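PDB 4Z3N: putative drug/sodium antiporter from Escherichia coli, which is a MATE-family transporter of the genotoxin colibactin, probably working as a membrane antiporter that exchanges its substrate for cations. Local coordinates for residues 372-375 with 376-380. Residues are numbered along the deposited sequence; the frame is centred on the assembly and turned at random.
Sequences AVLQ and TRIMA. With OLC ((2R)-2,3-dihydroxypropyl (9Z)-octadec-9-enoate), chain B; OLC ((2R)-2,3-dihydroxypropyl (9Z)-octadec-9-enoate), chain D; OLC ((2R)-2,3-dihydroxypropyl (9Z)-octadec-9-enoate), chain C.
With chi1 at -70°, Arg377 sets CG opposite its own carbonyl carbon and then runs extended as far as NE, alongside Val373 one helical turn earlier. The CG1 branch of Val373, swung opposite its backbone N (chi1 170°), sits over the centre of one guanidinium face, 3.6 Å from CZ of Arg377. C4 of the monoolein of chain D covers the opposite face, so the flat cation is sandwiched between a methyl of the beta-branched Val373 and a lipid chain, while its long methylene stem suits an apolar flank.

Leu374 and Ile378 repeat this i, i+4 pairing with aliphatic groups alone: the two point the same way and their CD1 atoms meet at 3.9 Å. On another flank Gln375 crosses Met379, its CG 3.7 Å from the flexible thioether SD, whose CE methyl reaches the monoolein of chain B.

Thr376 can bond back to its own helix: OG1 donates to Ala372 O at 2.9 Å, almost in line with the carbonyl, which also accepts from Thr376 N. A water joins Thr376 OG1 to Gln375 NE2, and the buried Gln375 amide is further satisfied by Thr295 and Tyr277.

This turn belongs to helix 366-379, within a predicted transmembrane span; Thr376 and Arg377 touch helix 326-358, Ala372 and Gln375 pack on helix 286-322, and Leu374, Ile378 and Met379 lean on helix 432-453.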
ATOM      1  N   ALA A 372     -20.745 -12.061  -6.694  1.00 36.32           N
ATOM      2  CA  ALA A 372     -19.887 -11.688  -5.588  1.00 33.15           C
ATOM      3  C   ALA A 372     -19.608 -12.895  -4.694  1.00 38.74           C
ATOM      4  O   ALA A 372     -18.517 -13.016  -4.125  1.00 40.30           O
ATOM      5  CB  ALA A 372     -20.510 -10.564  -4.796  1.00 33.05           C
ATOM      6  N   VAL A 373     -20.589 -13.784  -4.579  1.00 33.42           N
ATOM      7  CA  VAL A 373     -20.439 -14.989  -3.775  1.00 34.55           C
ATOM      8  C   VAL A 373     -19.585 -16.023  -4.508  1.00 36.90           C
ATOM      9  O   VAL A 373     -18.729 -16.684  -3.900  1.00 36.54           O
ATOM     10  CB  VAL A 373     -21.826 -15.603  -3.395  1.00 37.91           C
ATOM     11  CG1 VAL A 373     -21.681 -17.008  -2.765  1.00 32.87           C
ATOM     12  CG2 VAL A 373     -22.580 -14.658  -2.451  1.00 35.86           C
ATOM     13  N   LEU A 374     -19.795 -16.148  -5.816  1.00 36.23           N
ATOM     14  CA  LEU A 374     -19.021 -17.105  -6.623  1.00 39.19           C
ATOM     15  C   LEU A 374     -17.536 -16.710  -6.721  1.00 36.01           C
ATOM     16  O   LEU A 374     -16.661 -17.574  -6.745  1.00 33.56           O
ATOM     17  CB  LEU A 374     -19.636 -17.246  -8.028  1.00 29.57           C
ATOM     18  CG  LEU A 374     -18.920 -18.237  -8.946  1.00 30.88           C
ATOM     19  CD1 LEU A 374     -18.963 -19.641  -8.416  1.00 26.78           C
ATOM     20  CD2 LEU A 374     -19.486 -18.192 -10.360  1.00 31.81           C
ATOM     21  N   GLN A 375     -17.280 -15.401  -6.772  1.00 33.78           N
ATOM     22  CA  GLN A 375     -15.935 -14.840  -6.846  1.00 32.54           C
ATOM     23  C   GLN A 375     -15.176 -15.132  -5.555  1.00 38.62           C
ATOM     24  O   GLN A 375     -14.030 -15.624  -5.562  1.00 30.30           O
ATOM     25  CB  GLN A 375     -15.997 -13.324  -7.082  1.00 29.72           C
ATOM     26  CG  GLN A 375     -14.648 -12.653  -7.142  1.00 30.55           C
ATOM     27  CD  GLN A 375     -14.700 -11.135  -7.143  1.00 34.87           C
ATOM     28  OE1 GLN A 375     -14.638 -10.503  -8.199  1.00 39.58           O
ATOM     29  NE2 GLN A 375     -14.768 -10.539  -5.954  1.00 34.70           N
ATOM     30  N   THR A 376     -15.838 -14.826  -4.442  1.00 36.71           N
ATOM     31  CA  THR A 376     -15.268 -15.057  -3.136  1.00 34.25           C
ATOM     32  C   THR A 376     -15.000 -16.543  -2.925  1.00 37.34           C
ATOM     33  O   THR A 376     -13.920 -16.930  -2.463  1.00 34.41           O
ATOM     34  CB  THR A 376     -16.182 -14.528  -2.034  1.00 36.20           C
ATOM     35  OG1 THR A 376     -16.347 -13.107  -2.188  1.00 38.82           O
ATOM     36  CG2 THR A 376     -15.588 -14.843  -0.646  1.00 32.50           C
ATOM     37  N   ARG A 377     -15.970 -17.377  -3.284  1.00 35.57           N
ATOM     38  CA  ARG A 377     -15.828 -18.810  -3.067  1.00 33.10           C
ATOM     39  C   ARG A 377     -14.641 -19.373  -3.829  1.00 35.61           C
ATOM     40  O   ARG A 377     -13.929 -20.267  -3.341  1.00 30.92           O
ATOM     41  CB  ARG A 377     -17.092 -19.549  -3.482  1.00 40.43           C
ATOM     42  CG  ARG A 377     -18.287 -19.318  -2.579  1.00 39.82           C
ATOM     43  CD  ARG A 377     -19.158 -20.532  -2.620  1.00 37.37           C
ATOM     44  NE  ARG A 377     -20.237 -20.476  -1.649  1.00 43.53           N
ATOM     45  CZ  ARG A 377     -21.523 -20.535  -1.970  1.00 40.02           C
ATOM     46  NH1 ARG A 377     -21.881 -20.645  -3.247  1.00 39.62           N
ATOM     47  NH2 ARG A 377     -22.441 -20.488  -1.015  1.00 30.38           N
ATOM     48  N   ILE A 378     -14.449 -18.877  -5.047  1.00 35.51           N
ATOM     49  CA  ILE A 378     -13.363 -19.382  -5.871  1.00 33.13           C
ATOM     50  C   ILE A 378     -12.013 -18.776  -5.485  1.00 31.74           C
ATOM     51  O   ILE A 378     -11.066 -19.505  -5.248  1.00 37.97           O
ATOM     52  CB  ILE A 378     -13.652 -19.149  -7.367  1.00 34.11           C
ATOM     53  CG1 ILE A 378     -14.898 -19.957  -7.776  1.00 34.31           C
ATOM     54  CG2 ILE A 378     -12.424 -19.516  -8.215  1.00 32.54           C
ATOM     55  CD1 ILE A 378     -15.187 -19.993  -9.265  1.00 31.47           C
ATOM     56  N   MET A 379     -11.946 -17.452  -5.376  1.00 33.30           N
ATOM     57  CA  MET A 379     -10.671 -16.751  -5.232  1.00 34.63           C
ATOM     58  C   MET A 379     -10.169 -16.482  -3.807  1.00 33.49           C
ATOM     59  O   MET A 379      -8.993 -16.159  -3.624  1.00 28.97           O
ATOM     60  CB  MET A 379     -10.754 -15.400  -5.957  1.00 33.40           C
ATOM     61  CG  MET A 379     -11.084 -15.480  -7.440  1.00 35.14           C
ATOM     62  SD  MET A 379     -11.263 -13.846  -8.193  1.00 35.11           S
ATOM     63  CE  MET A 379      -9.542 -13.348  -8.279  1.00 44.40           C
ATOM     64  N   ALA A 380     -11.036 -16.615  -2.807  1.00 32.97           N
ATOM     65  CA  ALA A 380     -10.698 -16.163  -1.455  1.00 34.02           C
ATOM     66  C   ALA A 380      -9.499 -16.884  -0.847  1.00 30.33           C
ATOM     67  O   ALA A 380      -8.648 -16.258  -0.227  1.00 29.29           O
ATOM     68  CB  ALA A 380     -11.889 -16.308  -0.536  1.00 37.73           C
TER
HETATM   69  C18 OLC B 501      -1.590  -6.697  -3.569  1.00 31.73           C
HETATM   70  C10 OLC B 501      -7.097 -13.357  -5.196  1.00 35.79           C
HETATM   71  C9  OLC B 501      -7.823 -12.281  -4.827  1.00 46.91           C
HETATM   72  C17 OLC B 501      -2.699  -7.728  -3.645  1.00 34.66           C
HETATM   73  C11 OLC B 501      -5.925 -13.221  -6.150  1.00 43.43           C
HETATM   74  C8  OLC B 501      -9.325 -12.423  -4.642  1.00 47.11           C
HETATM   75  C24 OLC B 501      -5.775 -10.907 -12.919  1.00 47.34           C
HETATM   76  C16 OLC B 501      -2.450  -8.633  -4.831  1.00 36.84           C
HETATM   77  C12 OLC B 501      -5.706 -11.781  -6.596  1.00 49.80           C
HETATM   78  C7  OLC B 501      -9.962 -11.138  -4.143  1.00 44.03           C
HETATM   79  C15 OLC B 501      -3.484  -9.751  -4.873  1.00 39.07           C
HETATM   80  C13 OLC B 501      -4.211 -11.462  -6.594  1.00 45.87           C
HETATM   81  C6  OLC B 501     -10.110 -10.135  -5.271  1.00 43.76           C
HETATM   82  C14 OLC B 501      -3.913 -10.000  -6.313  1.00 45.13           C
HETATM   83  C5  OLC B 501     -10.697 -10.791  -6.503  1.00 37.86           C
HETATM   84  C4  OLC B 501     -10.361  -9.962  -7.735  1.00 41.27           C
HETATM   85  C3  OLC B 501      -8.883  -9.624  -7.760  1.00 49.31           C
HETATM   86  C2  OLC B 501      -8.426  -9.189  -9.139  1.00 41.76           C
HETATM   87  C21 OLC B 501      -5.215 -10.603 -10.509  1.00 48.14           C
HETATM   88  C1  OLC B 501      -6.950  -9.515  -9.325  1.00 53.05           C
HETATM   89  C22 OLC B 501      -4.654 -10.704 -11.917  1.00 51.99           C
HETATM   90  O19 OLC B 501      -6.172  -9.528  -8.381  1.00 60.14           O
HETATM   91  O25 OLC B 501      -5.540 -10.099 -14.055  1.00 43.36           O
HETATM   92  O23 OLC B 501      -3.959  -9.514 -12.239  1.00 53.79           O
HETATM   93  O20 OLC B 501      -6.478  -9.962 -10.567  1.00 52.09           O
HETATM   94  C9  OLC D 503     -14.362 -23.494  -0.907  1.00 36.60           C
HETATM   95  C8  OLC D 503     -15.639 -23.686  -1.697  1.00 43.39           C
HETATM   96  C7  OLC D 503     -16.858 -23.517  -0.804  1.00 45.83           C
HETATM   97  C6  OLC D 503     -18.147 -23.660  -1.599  1.00 45.75           C
HETATM   98  C5  OLC D 503     -19.348 -23.744  -0.670  1.00 45.48           C
HETATM   99  C4  OLC D 503     -20.568 -24.178  -1.474  1.00 55.69           C
HETATM  100  C3  OLC D 503     -21.330 -25.310  -0.798  1.00 53.80           C
HETATM  101  C2  OLC D 503     -22.516 -25.757  -1.642  1.00 49.70           C
HETATM  102  C1  OLC D 503     -23.751 -24.922  -1.371  1.00 46.60           C
HETATM  103  C9  OLC C 502      -6.518 -23.092  -3.134  1.00 38.68           C
HETATM  104  C8  OLC C 502      -7.503 -22.450  -4.097  1.00 40.88           C
HETATM  105  C7  OLC C 502      -8.505 -23.470  -4.597  1.00 43.33           C
HETATM  106  C6  OLC C 502      -9.872 -22.822  -4.744  1.00 40.61           C
HETATM  107  C5  OLC C 502     -10.840 -23.829  -5.335  1.00 40.45           C
HETATM  108  C4  OLC C 502     -12.267 -23.305  -5.253  1.00 46.08           C
HETATM  109  C3  OLC C 502     -13.160 -24.008  -6.270  1.00 42.06           C
HETATM  110  C2  OLC C 502     -14.595 -24.011  -5.782  1.00 46.40           C
HETATM  111  C1  OLC C 502     -15.538 -23.677  -6.920  1.00 47.23           C
HETATM  112  O   HOH W   1     -14.135 -11.531  -3.477  1.00 33.15           O